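Local coordinates for protein binary enterotoxin of Clostridium perfringens component a (Clostridium perfringens, PDB 5H03) that binds NAD(+) and NADH and, as component a of a binary enterotoxin, probably acts as an ADP-ribosyltransferase, at residues A[394-399]-A[412-417]; A[132-137]-A[183-188]; A[331-336]-A[389-394]; A[209-214]-A[292-297]; A[105-110]-A[119-124]. All coordinates share one frame; numbering follows the deposited sequence.

Interaction 1: residues A[394-399]-A[412-417]; sequences DNITEY and LIIDAT
Ile396 and Leu412 make the close-packed half of this hairpin: Ile396 CG2 lies 3.9 Å from Leu412 CD1, and the other methyl of Leu412, CD2, reaches Glu398 CB. Ile414 lies on the same face. The reverse face is wetter. There a water accepts from Thr397 OG1 and donates to Ile413 O and to Asp415 OD1, so that it ties the threonine to the aspartate, whose OD1 also pairs with Arg359. Further along, the Tyr399 ring, with CG between backbone N and carbonyl carbon (chi1 82°), turns CD1 to within 3.9 Å of Ile413 CD1. At the far end Asp394 and Asn395 both oppose Asp415, a classic beta bulge: Asp415 O takes Asp394 N at 2.8 Å and, weakly, Asn395 N. Thr417 OG1 donates to the syn side of Asp394 OD2 over 2.6 Å. The two antiparallel strands lie inside the C-terminal sheet, flanked by 332-335 and 356-362, and helix 318-328 packs on Ile396 and Leu412 through Phe324.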
# COMPACT_ATOMS: atom_id res chain seq x y z
N ASP A 394 10.04 0.31 0.36
CA ASP A 394 9.59 -0.59 1.41
C ASP A 394 9.27 -2.00 0.92
O ASP A 394 9.58 -2.98 1.61
CB ASP A 394 8.35 -0.02 2.07
CG ASP A 394 8.59 1.36 2.64
OD1 ASP A 394 9.70 1.61 3.21
OD2 ASP A 394 7.68 2.21 2.43
N ASN A 395 8.56 -2.11 -0.20
CA ASN A 395 8.05 -3.37 -0.71
C ASN A 395 7.92 -3.26 -2.22
O ASN A 395 7.74 -2.17 -2.78
CB ASN A 395 6.69 -3.69 -0.08
CG ASN A 395 6.56 -5.12 0.36
OD1 ASN A 395 7.32 -6.00 -0.08
ND2 ASN A 395 5.57 -5.38 1.22
N ILE A 396 8.03 -4.41 -2.89
CA ILE A 396 7.79 -4.51 -4.32
C ILE A 396 6.87 -5.69 -4.55
O ILE A 396 7.14 -6.80 -4.04
CB ILE A 396 9.11 -4.64 -5.10
CG1 ILE A 396 9.90 -3.32 -4.99
CG2 ILE A 396 8.84 -5.06 -6.55
CD1 ILE A 396 11.25 -3.32 -5.68
N THR A 397 5.79 -5.47 -5.30
CA THR A 397 4.71 -6.44 -5.42
C THR A 397 4.26 -6.55 -6.87
O THR A 397 3.76 -5.58 -7.44
CB THR A 397 3.55 -6.03 -4.53
OG1 THR A 397 3.94 -6.19 -3.15
CG2 THR A 397 2.31 -6.89 -4.80
N GLU A 398 4.36 -7.75 -7.44
CA GLU A 398 3.99 -7.95 -8.83
C GLU A 398 2.51 -8.28 -8.94
O GLU A 398 1.93 -8.89 -8.03
CB GLU A 398 4.81 -9.07 -9.47
CG GLU A 398 4.62 -10.40 -8.79
CD GLU A 398 5.75 -11.38 -9.06
OE1 GLU A 398 5.93 -11.81 -10.24
OE2 GLU A 398 6.47 -11.71 -8.09
N TYR A 399 1.89 -7.82 -10.02
CA TYR A 399 0.58 -8.30 -10.42
C TYR A 399 0.53 -8.25 -11.94
O TYR A 399 1.38 -7.63 -12.59
CB TYR A 399 -0.56 -7.47 -9.83
CG TYR A 399 -0.84 -6.21 -10.61
CD1 TYR A 399 -0.03 -5.11 -10.46
CD2 TYR A 399 -1.92 -6.12 -11.47
CE1 TYR A 399 -0.28 -3.93 -11.17
CE2 TYR A 399 -2.18 -4.95 -12.18
CZ TYR A 399 -1.35 -3.86 -12.02
OH TYR A 399 -1.56 -2.68 -12.71
N LEU A 412 4.96 -3.92 -11.48
CA LEU A 412 5.47 -3.88 -10.11
C LEU A 412 4.87 -2.71 -9.35
O LEU A 412 4.97 -1.56 -9.78
CB LEU A 412 7.00 -3.77 -10.09
CG LEU A 412 7.80 -4.89 -10.73
CD1 LEU A 412 9.27 -4.70 -10.45
CD2 LEU A 412 7.32 -6.20 -10.17
N ILE A 413 4.27 -3.02 -8.20
CA ILE A 413 3.79 -2.01 -7.27
C ILE A 413 4.91 -1.73 -6.29
O ILE A 413 5.27 -2.61 -5.50
CB ILE A 413 2.52 -2.47 -6.55
CG1 ILE A 413 1.43 -2.75 -7.58
CG2 ILE A 413 2.05 -1.39 -5.59
CD1 ILE A 413 0.20 -3.41 -7.01
N ILE A 414 5.51 -0.54 -6.37
CA ILE A 414 6.66 -0.18 -5.54
C ILE A 414 6.20 0.67 -4.35
O ILE A 414 6.08 1.89 -4.45
CB ILE A 414 7.73 0.54 -6.35
CG1 ILE A 414 8.15 -0.32 -7.55
CG2 ILE A 414 8.93 0.89 -5.47
CD1 ILE A 414 9.19 0.39 -8.42
N ASP A 415 6.00 0.02 -3.20
CA ASP A 415 5.61 0.73 -1.99
C ASP A 415 6.80 1.54 -1.48
O ASP A 415 7.92 1.02 -1.39
CB ASP A 415 5.11 -0.25 -0.93
CG ASP A 415 3.62 -0.53 -1.06
OD1 ASP A 415 3.23 -1.68 -1.43
OD2 ASP A 415 2.84 0.44 -0.86
N ALA A 416 6.56 2.79 -1.10
CA ALA A 416 7.62 3.69 -0.66
C ALA A 416 7.11 4.65 0.41
O ALA A 416 5.90 4.86 0.58
CB ALA A 416 8.21 4.49 -1.83
N THR A 417 8.05 5.24 1.14
CA THR A 417 7.78 6.24 2.18
C THR A 417 8.63 7.48 1.94
O THR A 417 9.86 7.39 1.83
CB THR A 417 8.10 5.66 3.58
OG1 THR A 417 7.36 4.46 3.77
CG2 THR A 417 7.75 6.69 4.68
O HOH W 1 4.83 -3.46 -2.74

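Interaction 2: residues A[132-137]-A[183-188]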
# COMPACT_ATOMS: atom_id res chain seq x y z
N ASN A 132 4.39 1.86 7.13
CA ASN A 132 3.07 1.24 7.12
C ASN A 132 3.02 0.28 5.93
O ASN A 132 3.04 0.73 4.78
CB ASN A 132 1.95 2.28 7.06
CG ASN A 132 1.92 3.18 8.28
OD1 ASN A 132 2.40 2.81 9.36
ND2 ASN A 132 1.36 4.38 8.13
N PHE A 133 2.98 -1.03 6.20
CA PHE A 133 2.90 -2.05 5.15
C PHE A 133 1.45 -2.25 4.73
O PHE A 133 0.65 -2.84 5.46
CB PHE A 133 3.52 -3.39 5.57
CG PHE A 133 5.02 -3.34 5.80
CD1 PHE A 133 5.90 -3.52 4.75
CD2 PHE A 133 5.55 -3.11 7.08
CE1 PHE A 133 7.30 -3.46 4.95
CE2 PHE A 133 6.92 -3.04 7.28
CZ PHE A 133 7.79 -3.22 6.21
N ILE A 134 1.10 -1.71 3.56
CA ILE A 134 -0.26 -1.84 3.04
C ILE A 134 -0.58 -3.30 2.78
O ILE A 134 0.22 -4.04 2.21
CB ILE A 134 -0.43 -1.00 1.76
CG1 ILE A 134 -0.24 0.48 2.09
CG2 ILE A 134 -1.74 -1.35 1.07
CD1 ILE A 134 -0.19 1.39 0.88
N GLN A 135 -1.75 -3.73 3.23
CA GLN A 135 -2.23 -5.07 3.03
C GLN A 135 -3.33 -5.03 1.98
O GLN A 135 -4.38 -4.42 2.19
CB GLN A 135 -2.72 -5.65 4.35
CG GLN A 135 -1.65 -5.57 5.46
CD GLN A 135 -0.40 -6.43 5.18
OE1 GLN A 135 -0.48 -7.67 5.13
NE2 GLN A 135 0.77 -5.77 5.05
N ASP A 136 -3.06 -5.64 0.84
CA ASP A 136 -4.00 -5.67 -0.28
C ASP A 136 -5.00 -6.82 -0.16
O ASP A 136 -4.67 -7.91 0.34
CB ASP A 136 -3.24 -5.80 -1.59
CG ASP A 136 -2.37 -4.60 -1.87
OD1 ASP A 136 -2.94 -3.50 -2.07
OD2 ASP A 136 -1.13 -4.77 -1.91
N GLY A 137 -6.19 -6.59 -0.70
CA GLY A 137 -7.25 -7.58 -0.63
C GLY A 137 -7.77 -7.72 0.78
O GLY A 137 -7.43 -6.96 1.70
N GLY A 183 -8.52 -2.56 3.00
CA GLY A 183 -8.23 -1.16 3.25
C GLY A 183 -7.31 -0.87 4.41
O GLY A 183 -7.18 0.31 4.78
N TYR A 184 -6.68 -1.89 5.00
CA TYR A 184 -5.84 -1.77 6.19
C TYR A 184 -4.35 -1.90 5.89
O TYR A 184 -3.94 -2.25 4.78
CB TYR A 184 -6.30 -2.80 7.24
CG TYR A 184 -7.66 -2.45 7.79
CD1 TYR A 184 -7.81 -1.44 8.74
CD2 TYR A 184 -8.81 -3.04 7.29
CE1 TYR A 184 -9.05 -1.09 9.23
CE2 TYR A 184 -10.08 -2.67 7.77
CZ TYR A 184 -10.18 -1.69 8.73
OH TYR A 184 -11.41 -1.32 9.23
N SER A 185 -3.54 -1.51 6.88
CA SER A 185 -2.08 -1.54 6.81
C SER A 185 -1.54 -2.09 8.13
O SER A 185 -2.21 -2.09 9.16
CB SER A 185 -1.44 -0.15 6.55
OG SER A 185 -1.83 0.43 5.31
N LEU A 186 -0.28 -2.54 8.09
CA LEU A 186 0.39 -3.09 9.26
C LEU A 186 1.53 -2.19 9.75
O LEU A 186 2.45 -1.88 9.00
CB LEU A 186 0.92 -4.49 8.96
CG LEU A 186 0.22 -5.65 9.68
CD1 LEU A 186 -1.17 -5.88 9.10
CD2 LEU A 186 1.05 -6.92 9.59
N LYS A 187 1.44 -1.79 11.01
CA LYS A 187 2.44 -0.94 11.65
C LYS A 187 3.13 -1.72 12.76
O LYS A 187 2.47 -2.17 13.70
CB LYS A 187 1.78 0.34 12.17
CG LYS A 187 2.68 1.40 12.73
CD LYS A 187 1.82 2.62 13.01
CE LYS A 187 2.47 3.66 13.92
NZ LYS A 187 1.44 4.15 14.91
N ALA A 188 4.43 -1.93 12.63
CA ALA A 188 5.14 -2.72 13.63
C ALA A 188 5.19 -1.97 14.96
O ALA A 188 5.36 -0.75 14.99
CB ALA A 188 6.55 -3.05 13.14
O HOH W 2 -6.58 -4.74 4.36
O HOH W 3 -6.64 -3.96 1.12
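Gln135 folds back over Leu186, bent about its CB-CG bond (chi2 -65°), so that its CG rests 3.7 Å from Leu186 CD1 while NE2 returns to its own strand and donates to Phe133 O at 3.0 Å. That carbonyl is gripped twice: Leu186 N reaches it at 2.8 Å from one face of its plane, the Gln135 amide from the other. Phe133 N bonds to Leu186 O in return, and the same oxygen lies near the plane of the phenyl ring, at its edge. On the other side of the sheet Asn132 and Lys187 run side by side, Asn132 OD1 sitting 3.7 Å from Lys187 CG, while Asn132 ND2 is held by Gln211. Ser185 OG touches Ile134 CG1. One step on, Gln135 N bonds to Tyr184 O at 3.1 Å, and a water probably links Gln135 O to Tyr184 N. Little of the grip is therefore apolar: main-chain bonds, with water beyond them, join the segments. With NE2 on Phe133 O and OE1 on Lys100, the Gln135 amide is held at both ends, which fixes its turn.

Interaction 3: residues A[331-336]-A[389-394]; sequences KTIPVK and YSYKID
Residues 332-335 and 389-394 run antiparallel, 155° apart and 4.5 Å between axes, with Ile333 and Tyr391 as a hydrogen-bonded pair whose N-H groups each meet the other's carbonyl, and Lys331 O taking Ile393 N at 2.7 Å. The Tyr391 ring carries the side-chain contact. With CG placed between its backbone N and carbonyl carbon (chi1 65°), the ring swings across to the neighbouring strand and lies beneath Ile333, whose CB stands over one face in a CH-pi contact, 4.1 Å from the centroid and displaced toward the phenol end. Val335 CG2 comes obliquely to the same ring, 3.7 Å from Tyr391 CD2. Toward the Lys331 end, Ile333 CD1 meets Ile393 CD1 at 3.6 Å, extending an apolar row along this face. The other face is more polar: Thr332 CG2 touches Ser390 CB at 3.9 Å, and Ser390 OG lies against Pro334 CA. Lys392 turns away from 331-336 and forms a salt bridge with Asp394, its NZ meeting the syn side of OD1 and bonding also to Thr131 OG1 and Asp130 O. Strand 332-335 is an outermost strand of the mixed five-stranded sheet in the C-terminal ADP-ribosyltransferase-type region, and its apolar face lies near the nucleotide site: Thr337, which binds NAD(+), is close to Val335, and the side chain of Glu303, another nucleotide-binding residue, is about 6 Å from that of Tyr391.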
# COMPACT_ATOMS: atom_id res chain seq x y z
N LYS A 331 16.30 0.47 -0.60
CA LYS A 331 17.10 1.64 -0.93
C LYS A 331 16.35 2.95 -0.68
O LYS A 331 15.11 3.00 -0.63
CB LYS A 331 17.58 1.61 -2.38
CG LYS A 331 18.51 0.44 -2.63
CD LYS A 331 19.42 0.70 -3.83
CE LYS A 331 20.77 0.01 -3.63
NZ LYS A 331 20.64 -1.32 -2.95
N THR A 332 17.13 4.02 -0.52
CA THR A 332 16.65 5.39 -0.44
C THR A 332 16.98 6.08 -1.76
O THR A 332 18.13 6.03 -2.21
CB THR A 332 17.31 6.12 0.74
OG1 THR A 332 16.85 5.55 1.97
CG2 THR A 332 16.96 7.60 0.76
N ILE A 333 15.99 6.69 -2.40
CA ILE A 333 16.17 7.39 -3.67
C ILE A 333 15.96 8.88 -3.44
O ILE A 333 14.85 9.29 -3.08
CB ILE A 333 15.20 6.89 -4.76
CG1 ILE A 333 15.46 5.43 -5.15
CG2 ILE A 333 15.26 7.80 -5.99
CD1 ILE A 333 14.89 4.50 -4.20
N PRO A 334 16.98 9.72 -3.65
CA PRO A 334 16.80 11.18 -3.52
C PRO A 334 16.05 11.74 -4.72
O PRO A 334 16.19 11.26 -5.85
CB PRO A 334 18.24 11.71 -3.45
CG PRO A 334 19.02 10.72 -4.25
CD PRO A 334 18.36 9.36 -4.04
N VAL A 335 15.22 12.75 -4.47
CA VAL A 335 14.43 13.38 -5.53
C VAL A 335 14.68 14.88 -5.51
O VAL A 335 14.12 15.60 -4.68
CB VAL A 335 12.94 13.09 -5.37
CG1 VAL A 335 12.16 13.57 -6.60
CG2 VAL A 335 12.70 11.62 -5.11
N LYS A 336 15.53 15.37 -6.43
CA LYS A 336 15.88 16.79 -6.43
C LYS A 336 14.84 17.65 -7.11
O LYS A 336 14.90 18.88 -6.98
CB LYS A 336 17.24 17.04 -7.09
CG LYS A 336 18.41 16.38 -6.40
CD LYS A 336 19.72 17.12 -6.74
CE LYS A 336 20.96 16.29 -6.39
NZ LYS A 336 22.03 17.09 -5.71
N TYR A 389 13.00 16.14 -1.55
CA TYR A 389 12.73 15.06 -0.61
C TYR A 389 13.44 13.78 -1.06
O TYR A 389 14.06 13.71 -2.12
CB TYR A 389 11.23 14.78 -0.50
CG TYR A 389 10.48 15.72 0.41
CD1 TYR A 389 10.70 15.72 1.78
CD2 TYR A 389 9.56 16.63 -0.11
CE1 TYR A 389 10.01 16.61 2.62
CE2 TYR A 389 8.87 17.50 0.70
CZ TYR A 389 9.10 17.49 2.08
OH TYR A 389 8.40 18.38 2.89
N SER A 390 13.34 12.74 -0.23
CA SER A 390 13.78 11.41 -0.60
C SER A 390 12.65 10.44 -0.30
O SER A 390 11.73 10.74 0.46
CB SER A 390 15.04 10.97 0.15
OG SER A 390 16.13 11.81 -0.19
N TYR A 391 12.73 9.25 -0.90
CA TYR A 391 11.85 8.17 -0.50
C TYR A 391 12.65 6.88 -0.38
O TYR A 391 13.65 6.69 -1.07
CB TYR A 391 10.65 8.02 -1.44
CG TYR A 391 10.96 7.62 -2.86
CD1 TYR A 391 11.02 6.28 -3.21
CD2 TYR A 391 11.09 8.58 -3.88
CE1 TYR A 391 11.27 5.89 -4.51
CE2 TYR A 391 11.34 8.20 -5.21
CZ TYR A 391 11.43 6.84 -5.50
OH TYR A 391 11.68 6.40 -6.78
N LYS A 392 12.23 6.03 0.55
CA LYS A 392 12.81 4.70 0.74
C LYS A 392 11.85 3.65 0.21
O LYS A 392 10.64 3.74 0.44
CB LYS A 392 13.13 4.44 2.20
CG LYS A 392 11.96 4.58 3.14
CD LYS A 392 12.44 4.50 4.62
CE LYS A 392 11.29 4.44 5.62
NZ LYS A 392 10.47 3.18 5.49
N ILE A 393 12.39 2.66 -0.50
CA ILE A 393 11.59 1.56 -1.04
C ILE A 393 11.32 0.53 0.05
O ILE A 393 12.25 -0.03 0.62
CB ILE A 393 12.29 0.92 -2.24
CG1 ILE A 393 12.47 1.99 -3.32
CG2 ILE A 393 11.47 -0.25 -2.79
CD1 ILE A 393 13.05 1.44 -4.61
N ASP A 394 10.04 0.31 0.36
CA ASP A 394 9.59 -0.59 1.41
C ASP A 394 9.27 -2.00 0.92
O ASP A 394 9.58 -2.98 1.61
CB ASP A 394 8.35 -0.02 2.07
CG ASP A 394 8.59 1.36 2.64
OD1 ASP A 394 9.70 1.61 3.21
OD2 ASP A 394 7.68 2.21 2.43

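Interaction 4: residues A[209-214]-A[292-297]; sequences IKQLNF and DIITYR
Asn213 and Tyr296 meet at about a right angle, amide and ring planes 45° apart, and the phenol OH donates to Asn213 OD1 over 2.6 Å. The oxygen lies at the ring's edge and takes the proton on a lone pair in its carbonyl plane. The asparagine reaches that far because its CG is anti to the backbone N (chi1 -179°). Its amide carbon also lies over Ile294, 3.7 Å from CB. Gln211 crosses the end of the same isoleucine nearly perpendicularly, NE2 3.4 Å from Ile294 CD1, its OE1 being bound by Asn132. On the other flank Phe214 CE2 touches Ile293 CD1 obliquely at 3.9 Å. Ile294 N bonds to Leu212 O at 3.0 Å; one water bridges Leu212 N to Asp292 O and a second bridges Phe214 N to Ile294 O. A loop following strand 199-209 thus crosses the start of edge strand 293-299, held by a single direct main-chain bond, joining the two ADP-ribosyltransferase-like halves of the chain beside the strand that supplies Arg297 to the NAD(+) site.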
# COMPACT_ATOMS: atom_id res chain seq x y z
N ILE A 209 -3.79 -0.70 11.15
CA ILE A 209 -4.16 0.71 11.09
C ILE A 209 -4.77 0.99 9.72
O ILE A 209 -4.54 0.28 8.74
CB ILE A 209 -2.94 1.59 11.35
CG1 ILE A 209 -1.88 1.29 10.30
CG2 ILE A 209 -2.34 1.30 12.76
CD1 ILE A 209 -1.01 2.50 9.92
N LYS A 210 -5.56 2.07 9.64
CA LYS A 210 -6.17 2.47 8.38
C LYS A 210 -5.64 3.81 7.91
O LYS A 210 -6.03 4.84 8.44
CB LYS A 210 -7.69 2.53 8.51
CG LYS A 210 -8.40 2.56 7.15
CD LYS A 210 -9.83 2.12 7.32
CE LYS A 210 -10.62 2.29 6.06
NZ LYS A 210 -11.97 1.65 6.26
N GLN A 211 -4.78 3.82 6.89
CA GLN A 211 -4.35 5.10 6.35
C GLN A 211 -5.29 5.57 5.22
O GLN A 211 -6.00 4.78 4.59
CB GLN A 211 -2.90 5.08 5.85
CG GLN A 211 -2.32 3.76 5.40
CD GLN A 211 -0.83 3.87 5.11
OE1 GLN A 211 -0.16 4.82 5.56
NE2 GLN A 211 -0.29 2.89 4.39
N LEU A 212 -5.26 6.89 4.98
CA LEU A 212 -6.05 7.50 3.92
C LEU A 212 -5.51 7.05 2.58
O LEU A 212 -4.33 7.27 2.28
CB LEU A 212 -6.01 9.02 4.03
CG LEU A 212 -7.00 9.84 3.20
CD1 LEU A 212 -8.39 9.24 3.27
CD2 LEU A 212 -7.01 11.27 3.68
N ASN A 213 -6.36 6.41 1.76
CA ASN A 213 -5.96 5.87 0.45
C ASN A 213 -7.24 5.67 -0.37
O ASN A 213 -7.91 4.64 -0.24
CB ASN A 213 -5.21 4.55 0.64
CG ASN A 213 -4.73 3.94 -0.67
OD1 ASN A 213 -5.04 4.45 -1.74
ND2 ASN A 213 -3.96 2.83 -0.59
N PHE A 214 -7.54 6.64 -1.24
CA PHE A 214 -8.83 6.65 -1.93
C PHE A 214 -8.96 5.55 -2.98
O PHE A 214 -10.08 5.13 -3.27
CB PHE A 214 -9.09 8.02 -2.55
CG PHE A 214 -9.12 9.14 -1.55
CD1 PHE A 214 -10.21 9.29 -0.70
CD2 PHE A 214 -8.08 10.03 -1.45
CE1 PHE A 214 -10.24 10.30 0.22
CE2 PHE A 214 -8.12 11.06 -0.52
CZ PHE A 214 -9.19 11.19 0.31
N ASP A 292 -1.46 11.52 7.01
CA ASP A 292 -0.81 10.55 6.14
C ASP A 292 -1.75 10.17 5.00
O ASP A 292 -2.94 9.93 5.22
CB ASP A 292 -0.41 9.29 6.91
CG ASP A 292 0.60 9.55 8.01
OD1 ASP A 292 1.14 10.66 8.14
OD2 ASP A 292 0.85 8.59 8.75
N ILE A 293 -1.22 10.13 3.79
CA ILE A 293 -2.01 9.77 2.62
C ILE A 293 -1.15 8.99 1.64
O ILE A 293 0.05 9.24 1.49
CB ILE A 293 -2.63 11.02 1.93
CG1 ILE A 293 -3.59 10.62 0.80
CG2 ILE A 293 -1.53 11.96 1.42
CD1 ILE A 293 -4.41 11.82 0.23
N ILE A 294 -1.77 8.04 0.97
CA ILE A 294 -1.10 7.27 -0.08
C ILE A 294 -1.31 7.95 -1.43
O ILE A 294 -2.44 8.27 -1.81
CB ILE A 294 -1.61 5.82 -0.10
CG1 ILE A 294 -1.53 5.22 1.31
CG2 ILE A 294 -0.87 5.03 -1.15
CD1 ILE A 294 -0.15 5.24 1.89
N THR A 295 -0.22 8.17 -2.17
CA THR A 295 -0.29 8.69 -3.53
C THR A 295 0.39 7.73 -4.50
O THR A 295 1.09 6.79 -4.11
CB THR A 295 0.32 10.10 -3.64
OG1 THR A 295 1.74 10.04 -3.42
CG2 THR A 295 -0.32 11.01 -2.64
N TYR A 296 0.13 7.96 -5.79
CA TYR A 296 0.56 7.04 -6.83
C TYR A 296 1.26 7.79 -7.96
O TYR A 296 0.95 8.95 -8.24
CB TYR A 296 -0.60 6.26 -7.40
CG TYR A 296 -1.40 5.51 -6.37
CD1 TYR A 296 -2.42 6.14 -5.65
CD2 TYR A 296 -1.16 4.15 -6.13
CE1 TYR A 296 -3.15 5.44 -4.71
CE2 TYR A 296 -1.89 3.44 -5.22
CZ TYR A 296 -2.87 4.07 -4.51
OH TYR A 296 -3.60 3.35 -3.61
N ARG A 297 2.19 7.10 -8.59
CA ARG A 297 2.87 7.64 -9.75
C ARG A 297 3.22 6.46 -10.66
O ARG A 297 3.75 5.45 -10.18
CB ARG A 297 4.11 8.43 -9.35
CG ARG A 297 4.84 8.97 -10.53
CD ARG A 297 5.92 9.94 -10.18
NE ARG A 297 6.76 10.10 -11.36
CZ ARG A 297 6.47 10.90 -12.39
NH1 ARG A 297 5.35 11.62 -12.39
NH2 ARG A 297 7.30 10.99 -13.41
O HOH W 4 -3.90 8.29 7.26
O HOH W 5 -5.20 8.17 -1.82

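Interaction 5: residues A[105-110]-A[119-124]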
# COMPACT_ATOMS: atom_id res chain seq x y z
N GLN A 105 17.48 -10.10 3.16
CA GLN A 105 18.41 -10.88 3.97
C GLN A 105 17.72 -12.06 4.67
O GLN A 105 16.60 -11.94 5.17
CB GLN A 105 19.08 -9.96 5.01
CG GLN A 105 20.18 -10.60 5.88
CD GLN A 105 20.99 -9.57 6.72
OE1 GLN A 105 20.57 -8.42 6.91
NE2 GLN A 105 22.17 -9.99 7.21
N ASN A 106 18.41 -13.19 4.71
CA ASN A 106 17.88 -14.35 5.42
C ASN A 106 17.97 -14.15 6.93
O ASN A 106 19.00 -13.72 7.44
CB ASN A 106 18.66 -15.62 5.03
CG ASN A 106 18.46 -16.01 3.58
OD1 ASN A 106 17.37 -15.82 3.00
ND2 ASN A 106 19.50 -16.60 2.98
N LEU A 107 16.86 -14.41 7.63
CA LEU A 107 16.83 -14.26 9.08
C LEU A 107 17.40 -15.51 9.77
O LEU A 107 18.00 -15.40 10.85
CB LEU A 107 15.41 -13.99 9.56
CG LEU A 107 14.83 -12.61 9.26
CD1 LEU A 107 13.32 -12.62 9.33
CD2 LEU A 107 15.37 -11.56 10.20
N GLU A 108 17.16 -16.68 9.19
CA GLU A 108 17.67 -17.93 9.76
C GLU A 108 19.19 -17.94 9.71
O GLU A 108 19.79 -17.57 8.69
CB GLU A 108 17.10 -19.12 8.98
CG GLU A 108 17.53 -20.51 9.44
CD GLU A 108 16.75 -21.60 8.71
OE1 GLU A 108 15.50 -21.61 8.83
OE2 GLU A 108 17.38 -22.47 8.06
N SER A 109 19.81 -18.34 10.82
CA SER A 109 21.27 -18.39 10.87
C SER A 109 21.77 -19.51 9.95
O SER A 109 21.13 -20.56 9.81
CB SER A 109 21.75 -18.60 12.31
OG SER A 109 23.12 -18.97 12.35
N SER A 110 22.89 -19.25 9.28
CA SER A 110 23.47 -20.22 8.36
C SER A 110 24.22 -21.32 9.09
O SER A 110 24.48 -22.39 8.50
CB SER A 110 24.40 -19.52 7.37
OG SER A 110 25.37 -18.74 8.05
N GLU A 119 22.82 -10.41 13.38
CA GLU A 119 23.01 -9.27 12.50
C GLU A 119 21.76 -9.02 11.66
O GLU A 119 21.38 -7.87 11.41
CB GLU A 119 24.21 -9.53 11.58
CG GLU A 119 24.59 -8.34 10.74
CD GLU A 119 25.26 -8.74 9.43
OE1 GLU A 119 26.07 -9.70 9.43
OE2 GLU A 119 24.93 -8.13 8.39
N ALA A 120 21.07 -10.09 11.26
CA ALA A 120 19.93 -9.96 10.37
C ALA A 120 18.72 -9.40 11.11
O ALA A 120 17.97 -8.58 10.56
CB ALA A 120 19.59 -11.32 9.74
N ILE A 121 18.48 -9.87 12.34
CA ILE A 121 17.35 -9.39 13.13
C ILE A 121 17.51 -7.90 13.44
O ILE A 121 16.53 -7.14 13.46
CB ILE A 121 17.19 -10.27 14.40
CG1 ILE A 121 15.81 -10.12 15.04
CG2 ILE A 121 18.28 -10.00 15.43
CD1 ILE A 121 14.67 -10.48 14.11
N ASN A 122 18.76 -7.45 13.64
CA ASN A 122 19.04 -6.02 13.80
C ASN A 122 18.82 -5.23 12.50
O ASN A 122 18.44 -4.07 12.57
CB ASN A 122 20.45 -5.84 14.36
CG ASN A 122 20.50 -6.08 15.86
OD1 ASN A 122 19.47 -6.07 16.53
ND2 ASN A 122 21.69 -6.34 16.38
N ASN A 123 19.08 -5.82 11.33
CA ASN A 123 18.76 -5.10 10.09
C ASN A 123 17.26 -5.07 9.87
O ASN A 123 16.72 -4.09 9.32
CB ASN A 123 19.44 -5.75 8.89
CG ASN A 123 20.90 -5.41 8.82
OD1 ASN A 123 21.31 -4.35 9.26
ND2 ASN A 123 21.70 -6.32 8.28
N PHE A 124 16.57 -6.09 10.36
CA PHE A 124 15.13 -6.23 10.23
C PHE A 124 14.41 -5.19 11.07
O PHE A 124 13.47 -4.56 10.59
CB PHE A 124 14.76 -7.66 10.64
CG PHE A 124 13.36 -8.06 10.29
CD1 PHE A 124 12.92 -8.01 8.98
CD2 PHE A 124 12.50 -8.55 11.26
CE1 PHE A 124 11.64 -8.39 8.65
CE2 PHE A 124 11.22 -8.95 10.93
CZ PHE A 124 10.79 -8.87 9.62
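Gln105 reaches over Ala120 to Asn123, whose ND2 donates to Gln105 OE1 at 2.8 Å with an N-H...O angle of 163°. The donor uses a lone pair in the carbonyl plane of the glutamine, and the two amides are turned 36° against each other. An extended chain, CG anti to the backbone N (chi1 -175°), carries the glutamine amide along the helix surface, so its CD passes 3.8 Å from Ala120 CB. Its NE2 stays at 3.5 Å from Glu119 OE2, on the outer side. The small Ala120 lets the loop come close: Asn106 O lies 3.4 Å from its CB. Beneath these polar groups one methyl, Leu107 CD2, does the apolar work, touching Phe124 CB at 4.0 Å and Ile121 CD1 at 4.1 Å. Further out, the helical bonds from Asn123 N to Glu119 O and from Phe124 N to Ala120 O hold these residues in step, and Asp117 OD1 accepts a hydrogen bond from Ala120 N. A backbone bond with Asp117 also ties Leu107 in place, and Phe103 meets the Phe124 ring edge-to-face. Helix 118-128 lies on the N-terminal sheet, where Leu107, Ile121 and Phe124 pack on strands 154-160, 185-196 and 199-209.

Interactions 1 and 3 belong to one C-terminal sheet and share strand 389-401 and Asp394; the first is buried in the sheet's interior, the second lies at its surface edge. Interaction 2 is the counterpart of interaction 3 in the N-terminal sheet, which has the same 1-3-5-4-2 strand order, but where interaction 3 packs a tyrosine and aliphatic chains, interaction 2 relies more on a glutamine and water. Interaction 4 lies between the two halves and touches interaction 2 through Asn132 and Gln211. Phe133 and Ile134 of interaction 2 also pack on interaction 1, so interaction 2 touches both 1 and 4, which do not touch each other. Interaction 5, a loop on a helix, stands apart, about 30 Å from interaction 4 between centres.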